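Local coordinates for uncharacterized protein (Legionella longbeachae NSW150, PDB 4JZA) that probably hydrolyses the 3-phosphate of phosphatidylinositol 3-phosphate, acting as a bacterial phosphoinositide phosphatase on lipids of the host, at residues Leu474-Ala479 with Tyr524-Glu528; Lys554-Ile559 with Ile619-Tyr625. One frame throughout, in Å; residues are numbered along the deposited sequence.

Contact 1: Leu474-Ala479 with Tyr524-Glu528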
loop_
_atom_site.group_PDB
_atom_site.type_symbol
_atom_site.label_atom_id
_atom_site.label_comp_id
_atom_site.label_asym_id
_atom_site.label_seq_id
_atom_site.Cartn_x
_atom_site.Cartn_y
_atom_site.Cartn_z
ATOM N N LEU A 474 18.739 3.093 23.791
ATOM C CA LEU A 474 17.869 1.975 23.527
ATOM C C LEU A 474 16.513 2.260 24.141
ATOM O O LEU A 474 16.446 2.883 25.194
ATOM C CB LEU A 474 18.432 0.702 24.155
ATOM C CG LEU A 474 17.701 -0.606 23.814
ATOM C CD1 LEU A 474 17.674 -0.916 22.323
ATOM C CD2 LEU A 474 18.334 -1.763 24.562
ATOM N N TYR A 475 15.439 1.812 23.485
ATOM C CA TYR A 475 14.070 1.866 24.058
ATOM C C TYR A 475 13.548 0.445 24.166
ATOM O O TYR A 475 13.637 -0.316 23.190
ATOM C CB TYR A 475 13.122 2.645 23.159
ATOM C CG TYR A 475 13.372 4.124 23.104
ATOM C CD1 TYR A 475 14.336 4.658 22.244
ATOM C CD2 TYR A 475 12.618 5.005 23.890
ATOM C CE1 TYR A 475 14.566 6.017 22.188
ATOM C CE2 TYR A 475 12.840 6.368 23.837
ATOM C CZ TYR A 475 13.818 6.873 22.988
ATOM O OH TYR A 475 14.043 8.235 22.939
ATOM N N TYR A 476 13.036 0.076 25.333
ATOM C CA TYR A 476 12.612 -1.290 25.614
ATOM C C TYR A 476 11.590 -1.300 26.733
ATOM O O TYR A 476 11.321 -0.270 27.326
ATOM C CB TYR A 476 13.801 -2.158 25.996
ATOM C CG TYR A 476 14.577 -1.633 27.170
ATOM C CD1 TYR A 476 15.481 -0.603 27.016
ATOM C CD2 TYR A 476 14.403 -2.166 28.432
ATOM C CE1 TYR A 476 16.193 -0.120 28.090
ATOM C CE2 TYR A 476 15.111 -1.688 29.509
ATOM C CZ TYR A 476 16.004 -0.665 29.331
ATOM O OH TYR A 476 16.710 -0.190 30.402
ATOM N N THR A 477 10.987 -2.450 27.006
ATOM C CA THR A 477 10.053 -2.525 28.117
ATOM C C THR A 477 10.799 -2.394 29.435
ATOM O O THR A 477 11.730 -3.132 29.711
ATOM C CB THR A 477 9.299 -3.860 28.127
ATOM O OG1 THR A 477 8.966 -4.236 26.791
ATOM C CG2 THR A 477 8.034 -3.738 28.926
ATOM N N GLN A 478 10.359 -1.458 30.259
ATOM C CA GLN A 478 10.975 -1.220 31.550
ATOM C C GLN A 478 10.593 -2.308 32.537
ATOM O O GLN A 478 9.557 -2.942 32.396
ATOM C CB GLN A 478 10.581 0.155 32.085
ATOM C CG GLN A 478 10.999 1.311 31.196
ATOM C CD GLN A 478 12.504 1.422 31.043
ATOM O OE1 GLN A 478 13.197 1.875 31.945
ATOM N NE2 GLN A 478 13.013 1.021 29.890
ATOM N N ALA A 479 11.430 -2.514 33.542
ATOM C CA ALA A 479 11.155 -3.489 34.581
ATOM C C ALA A 479 9.893 -3.095 35.327
ATOM O O ALA A 479 9.105 -3.938 35.734
ATOM C CB ALA A 479 12.329 -3.587 35.532
ATOM N N TYR A 524 18.714 -7.936 25.149
ATOM C CA TYR A 524 17.465 -7.178 25.280
ATOM C C TYR A 524 16.424 -7.638 24.272
ATOM O O TYR A 524 15.246 -7.581 24.551
ATOM C CB TYR A 524 17.689 -5.683 25.052
ATOM C CG TYR A 524 18.331 -4.955 26.183
ATOM C CD1 TYR A 524 17.595 -4.575 27.297
ATOM C CD2 TYR A 524 19.663 -4.629 26.138
ATOM C CE1 TYR A 524 18.179 -3.907 28.345
ATOM C CE2 TYR A 524 20.260 -3.975 27.185
ATOM C CZ TYR A 524 19.512 -3.607 28.275
ATOM O OH TYR A 524 20.144 -2.962 29.307
ATOM N N ALA A 525 16.872 -8.037 23.090
ATOM C CA ALA A 525 15.970 -8.535 22.074
ATOM C C ALA A 525 15.283 -9.784 22.603
ATOM O O ALA A 525 14.067 -9.924 22.527
ATOM C CB ALA A 525 16.714 -8.833 20.767
ATOM N N GLY A 526 16.056 -10.689 23.152
ATOM C CA GLY A 526 15.481 -11.905 23.684
ATOM C C GLY A 526 14.560 -11.663 24.847
ATOM O O GLY A 526 13.532 -12.363 25.015
ATOM N N ARG A 527 14.909 -10.676 25.653
ATOM C CA ARG A 527 14.091 -10.384 26.797
ATOM C C ARG A 527 12.709 -10.017 26.287
ATOM O O ARG A 527 11.695 -10.537 26.809
ATOM C CB ARG A 527 14.673 -9.270 27.639
ATOM C CG ARG A 527 13.735 -8.773 28.737
ATOM C CD ARG A 527 14.496 -7.944 29.769
ATOM N NE ARG A 527 13.595 -7.265 30.685
ATOM C CZ ARG A 527 12.941 -6.139 30.427
ATOM N NH1 ARG A 527 13.078 -5.516 29.260
ATOM N NH2 ARG A 527 12.130 -5.628 31.353
ATOM N N GLU A 528 12.661 -9.162 25.252
ATOM C CA GLU A 528 11.390 -8.772 24.648
ATOM C C GLU A 528 10.530 -9.929 24.119
ATOM O O GLU A 528 9.315 -9.889 24.226
ATOM C CB GLU A 528 11.618 -7.777 23.514
ATOM C CG GLU A 528 12.177 -6.458 23.986
ATOM C CD GLU A 528 11.310 -5.715 24.985
ATOM O OE1 GLU A 528 10.102 -5.740 24.904
ATOM O OE2 GLU A 528 11.824 -5.040 25.855
#

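Contact 2: Lys554-Ile559 with Ile619-Tyr625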
loop_
_atom_site.group_PDB
_atom_site.type_symbol
_atom_site.label_atom_id
_atom_site.label_comp_id
_atom_site.label_asym_id
_atom_site.label_seq_id
_atom_site.Cartn_x
_atom_site.Cartn_y
_atom_site.Cartn_z
ATOM N N LYS A 554 2.849 -8.162 10.071
ATOM C CA LYS A 554 3.610 -9.200 9.398
ATOM C C LYS A 554 5.041 -9.353 9.868
ATOM O O LYS A 554 5.730 -10.264 9.442
ATOM C CB LYS A 554 3.585 -8.998 7.886
ATOM C CG LYS A 554 3.548 -7.555 7.446
ATOM C CD LYS A 554 3.757 -7.451 5.952
ATOM C CE LYS A 554 4.325 -6.102 5.566
ATOM N NZ LYS A 554 5.801 -6.060 5.700
ATOM N N ASP A 555 5.501 -8.467 10.735
ATOM C CA ASP A 555 6.917 -8.449 11.056
ATOM C C ASP A 555 7.278 -8.821 12.484
ATOM O O ASP A 555 7.632 -9.953 12.748
ATOM C CB ASP A 555 7.527 -7.121 10.633
ATOM C CG ASP A 555 7.400 -6.890 9.150
ATOM O OD1 ASP A 555 7.757 -7.792 8.381
ATOM O OD2 ASP A 555 6.931 -5.820 8.740
ATOM N N ARG A 556 7.163 -7.885 13.406
ATOM C CA ARG A 556 7.456 -8.187 14.789
ATOM C C ARG A 556 6.488 -9.242 15.284
ATOM O O ARG A 556 6.850 -10.124 16.046
ATOM C CB ARG A 556 7.407 -6.931 15.640
ATOM C CG ARG A 556 8.712 -6.170 15.622
ATOM C CD ARG A 556 8.732 -5.046 16.633
ATOM N NE ARG A 556 8.880 -5.551 17.985
ATOM C CZ ARG A 556 8.863 -4.793 19.067
ATOM N NH1 ARG A 556 8.710 -3.492 18.958
ATOM N NH2 ARG A 556 8.998 -5.337 20.255
ATOM N N LYS A 557 5.250 -9.136 14.836
ATOM C CA LYS A 557 4.210 -10.075 15.191
ATOM C C LYS A 557 4.526 -11.480 14.705
ATOM O O LYS A 557 4.252 -12.450 15.388
ATOM C CB LYS A 557 2.878 -9.614 14.616
ATOM C CG LYS A 557 1.694 -10.448 15.052
ATOM C CD LYS A 557 1.542 -10.426 16.555
ATOM C CE LYS A 557 0.468 -11.394 16.996
ATOM N NZ LYS A 557 0.474 -11.559 18.468
ATOM N N ALA A 558 5.083 -11.584 13.512
ATOM C CA ALA A 558 5.487 -12.870 12.976
ATOM C C ALA A 558 6.572 -13.483 13.838
ATOM O O ALA A 558 6.598 -14.676 14.052
ATOM C CB ALA A 558 5.969 -12.724 11.550
ATOM N N ILE A 559 7.489 -12.652 14.304
ATOM C CA ILE A 559 8.553 -13.105 15.180
ATOM C C ILE A 559 8.035 -13.620 16.523
ATOM O O ILE A 559 8.535 -14.606 17.040
ATOM C CB ILE A 559 9.638 -12.024 15.334
ATOM C CG1 ILE A 559 10.449 -11.929 14.051
ATOM C CG2 ILE A 559 10.579 -12.330 16.481
ATOM C CD1 ILE A 559 11.127 -10.599 13.865
ATOM N N ILE A 619 10.866 -11.024 6.184
ATOM C CA ILE A 619 10.578 -10.421 7.454
ATOM C C ILE A 619 11.441 -9.175 7.624
ATOM O O ILE A 619 12.608 -9.152 7.315
ATOM C CB ILE A 619 10.921 -11.400 8.595
ATOM C CG1 ILE A 619 10.075 -12.685 8.510
ATOM C CG2 ILE A 619 10.757 -10.758 9.985
ATOM C CD1 ILE A 619 8.595 -12.419 8.519
ATOM N N LYS A 620 10.876 -8.154 8.206
ATOM C CA LYS A 620 11.578 -6.926 8.433
ATOM C C LYS A 620 12.644 -7.078 9.487
ATOM O O LYS A 620 12.381 -7.611 10.562
ATOM C CB LYS A 620 10.579 -5.876 8.885
ATOM C CG LYS A 620 10.835 -4.494 8.336
ATOM C CD LYS A 620 10.572 -4.409 6.829
ATOM C CE LYS A 620 11.194 -3.131 6.264
ATOM N NZ LYS A 620 12.678 -2.981 6.407
ATOM N N THR A 621 13.858 -6.648 9.152
ATOM C CA THR A 621 14.902 -6.371 10.128
ATOM C C THR A 621 15.117 -7.518 11.136
ATOM O O THR A 621 15.142 -7.311 12.315
ATOM C CB THR A 621 14.533 -4.982 10.727
ATOM O OG1 THR A 621 15.215 -3.972 10.007
ATOM C CG2 THR A 621 14.955 -4.800 11.999
ATOM N N PRO A 622 15.284 -8.765 10.665
ATOM C CA PRO A 622 15.390 -9.864 11.620
ATOM C C PRO A 622 16.559 -9.755 12.592
ATOM O O PRO A 622 16.432 -10.145 13.749
ATOM C CB PRO A 622 15.600 -11.094 10.723
ATOM C CG PRO A 622 15.125 -10.694 9.374
ATOM C CD PRO A 622 15.443 -9.247 9.282
ATOM N N GLU A 623 17.698 -9.280 12.099
ATOM C CA GLU A 623 18.912 -9.175 12.912
ATOM C C GLU A 623 18.753 -8.124 14.019
ATOM O O GLU A 623 19.497 -8.137 14.995
ATOM C CB GLU A 623 20.157 -8.884 12.053
ATOM C CG GLU A 623 20.733 -10.117 11.364
ATOM C CD GLU A 623 21.747 -9.822 10.252
ATOM O OE1 GLU A 623 21.699 -8.736 9.661
ATOM O OE2 GLU A 623 22.580 -10.697 9.925
ATOM N N TRP A 624 17.770 -7.243 13.925
ATOM C CA TRP A 624 17.536 -6.366 15.055
ATOM C C TRP A 624 16.698 -7.031 16.126
ATOM O O TRP A 624 16.983 -6.854 17.286
ATOM C CB TRP A 624 16.858 -5.079 14.637
ATOM C CG TRP A 624 16.531 -4.225 15.774
ATOM C CD1 TRP A 624 15.311 -3.797 16.137
ATOM C CD2 TRP A 624 17.447 -3.681 16.720
ATOM N NE1 TRP A 624 15.391 -3.009 17.261
ATOM C CE2 TRP A 624 16.699 -2.918 17.628
ATOM C CE3 TRP A 624 18.837 -3.752 16.874
ATOM C CZ2 TRP A 624 17.274 -2.258 18.684
ATOM C CZ3 TRP A 624 19.407 -3.098 17.909
ATOM C CH2 TRP A 624 18.628 -2.369 18.825
ATOM N N TYR A 625 15.667 -7.775 15.715
ATOM C CA TYR A 625 14.627 -8.330 16.621
ATOM C C TYR A 625 14.995 -9.706 17.210
ATOM O O TYR A 625 14.421 -10.144 18.259
ATOM C CB TYR A 625 13.275 -8.429 15.882
ATOM C CG TYR A 625 12.728 -7.094 15.507
ATOM C CD1 TYR A 625 12.429 -6.163 16.489
ATOM C CD2 TYR A 625 12.536 -6.714 14.166
ATOM C CE1 TYR A 625 11.963 -4.901 16.172
ATOM C CE2 TYR A 625 12.032 -5.450 13.830
ATOM C CZ TYR A 625 11.756 -4.532 14.854
ATOM O OH TYR A 625 11.263 -3.247 14.631
#

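Contact 1: Leu474-Ala479 with Tyr524-Glu528
Thr477 and Glu528 are joined by two hydrogen bonds, one to each oxygen of the carboxylate. The backbone N of Thr477 donates to Glu528 OE2 at 3.0 Å, arriving from the syn side but tilted out of the carboxylate plane, while Thr477 OG1 donates to Glu528 OE1 at 2.7 Å on its syn lone pair. The threonine can offer both groups together because OG1 sits beside its own backbone N (chi1 -40°). The glutamate is bent about CB-CG, which brings its carboxylate to the loop from the first turn of helix 524-542, and OG1 is also hydrogen-bonded to His466.

Arg527 serves the other end of the same residue. Its chain stretches out from CG to NE, and CG is anti to the backbone N (chi1 171°), which carries the guanidinium across to the loop. Arg527 NH1 meets Thr477 O at 2.8 Å in the carbonyl plane, and Arg527 NH2 meets the same Thr477 O at 3.0 Å from above it. NE and NH2 are in turn held by the carbonyl oxygens of Val511 and Leu512.

An aromatic patch flanks these polar groups. Leu474 CD2 rests over one face of the Tyr524 ring in a CH-pi contact, 3.7 Å from the centroid. Tyr524 CE1 in turn lies over the centre of the Tyr476 ring, with the two planes oblique at 49°, and Gln478 NE2 covers the opposite face toward the rim. Arg527 NH1 approaches the edge of the Tyr476 ring.

Thr477, Arg527 and Glu528 are all buried. A long salt bridge between the neighbouring Arg527 and Glu528 probably offsets their charges in part, while their hydrogen bonds hold the loop to the helix, Glu528 taking N and OG1 of Thr477 and Arg527 its O.

Contact 2: Lys554-Ile559 with Ile619-Tyr625
The extended chain at Ile619 passes Asp555 with their CA atoms 5.5 Å apart, and the short helix 622-625 then brings Tyr625 opposite Arg556, CA to CA 7.4 Å. Asp555 OD1 accepts a hydrogen bond from the backbone N of Lys620 at 3.1 Å, the donor standing well above the carboxylate plane. Although Asp555 occupies the N-cap position of helix 556-574, its side chain makes no capping bond; OD2 is salt-bridged to Lys554 NZ instead. The CB of Lys620 leans on the same carboxylate, whereas its NZ is salt-bridged to Asp648 and Asp433.

The loop from Cys550 to Arg556 links strand 545-549 to helix 556-574 and fits a CX5R signature, consistent with the P-loop of cysteine-dependent phosphatases.

Arg556 runs across the ring of Tyr625, its CG in CH-pi contact 3.6 Å from the centroid. A bend at chi3 (74°) swings the guanidinium past the ring; its plane lies within 14° of the ring plane, but the group is displaced and does not stack on it. Trp624 CD1 covers the opposite face, so the tyrosine ring is sandwiched. Deeper in, Ile559 CD1 fits between Ile619 CG2, at 3.9 Å, and Tyr625 CB, at 3.7 Å. The other branch of Ile619 carries CD1 to Ala558 CB, 4.0 Å away, and helices 587-602 and 604-612 pack on Ile619 through Tyr600 and His606.

Following the chain from the N terminus, strand 474-475 and its loop come first, and contact 1 closes 44 residues that include helices 482-492 and 501-513. Helix 524-542 then leads into strand 545-549 of the mixed sheet, and from there into the loop before helix 556-574. Contact 2 closes a later loop of 59 residues, largely helical, with helices 587-602 and 604-612 among them. The two loops follow in series, neither nested nor crossed, yet their closures touch: Leu474 CD1 packs on Trp624 CZ2, and Ala525 CB on Tyr625 O. Helix 622-625 thus lies against both the start of helix 524-542 and strand 474-475.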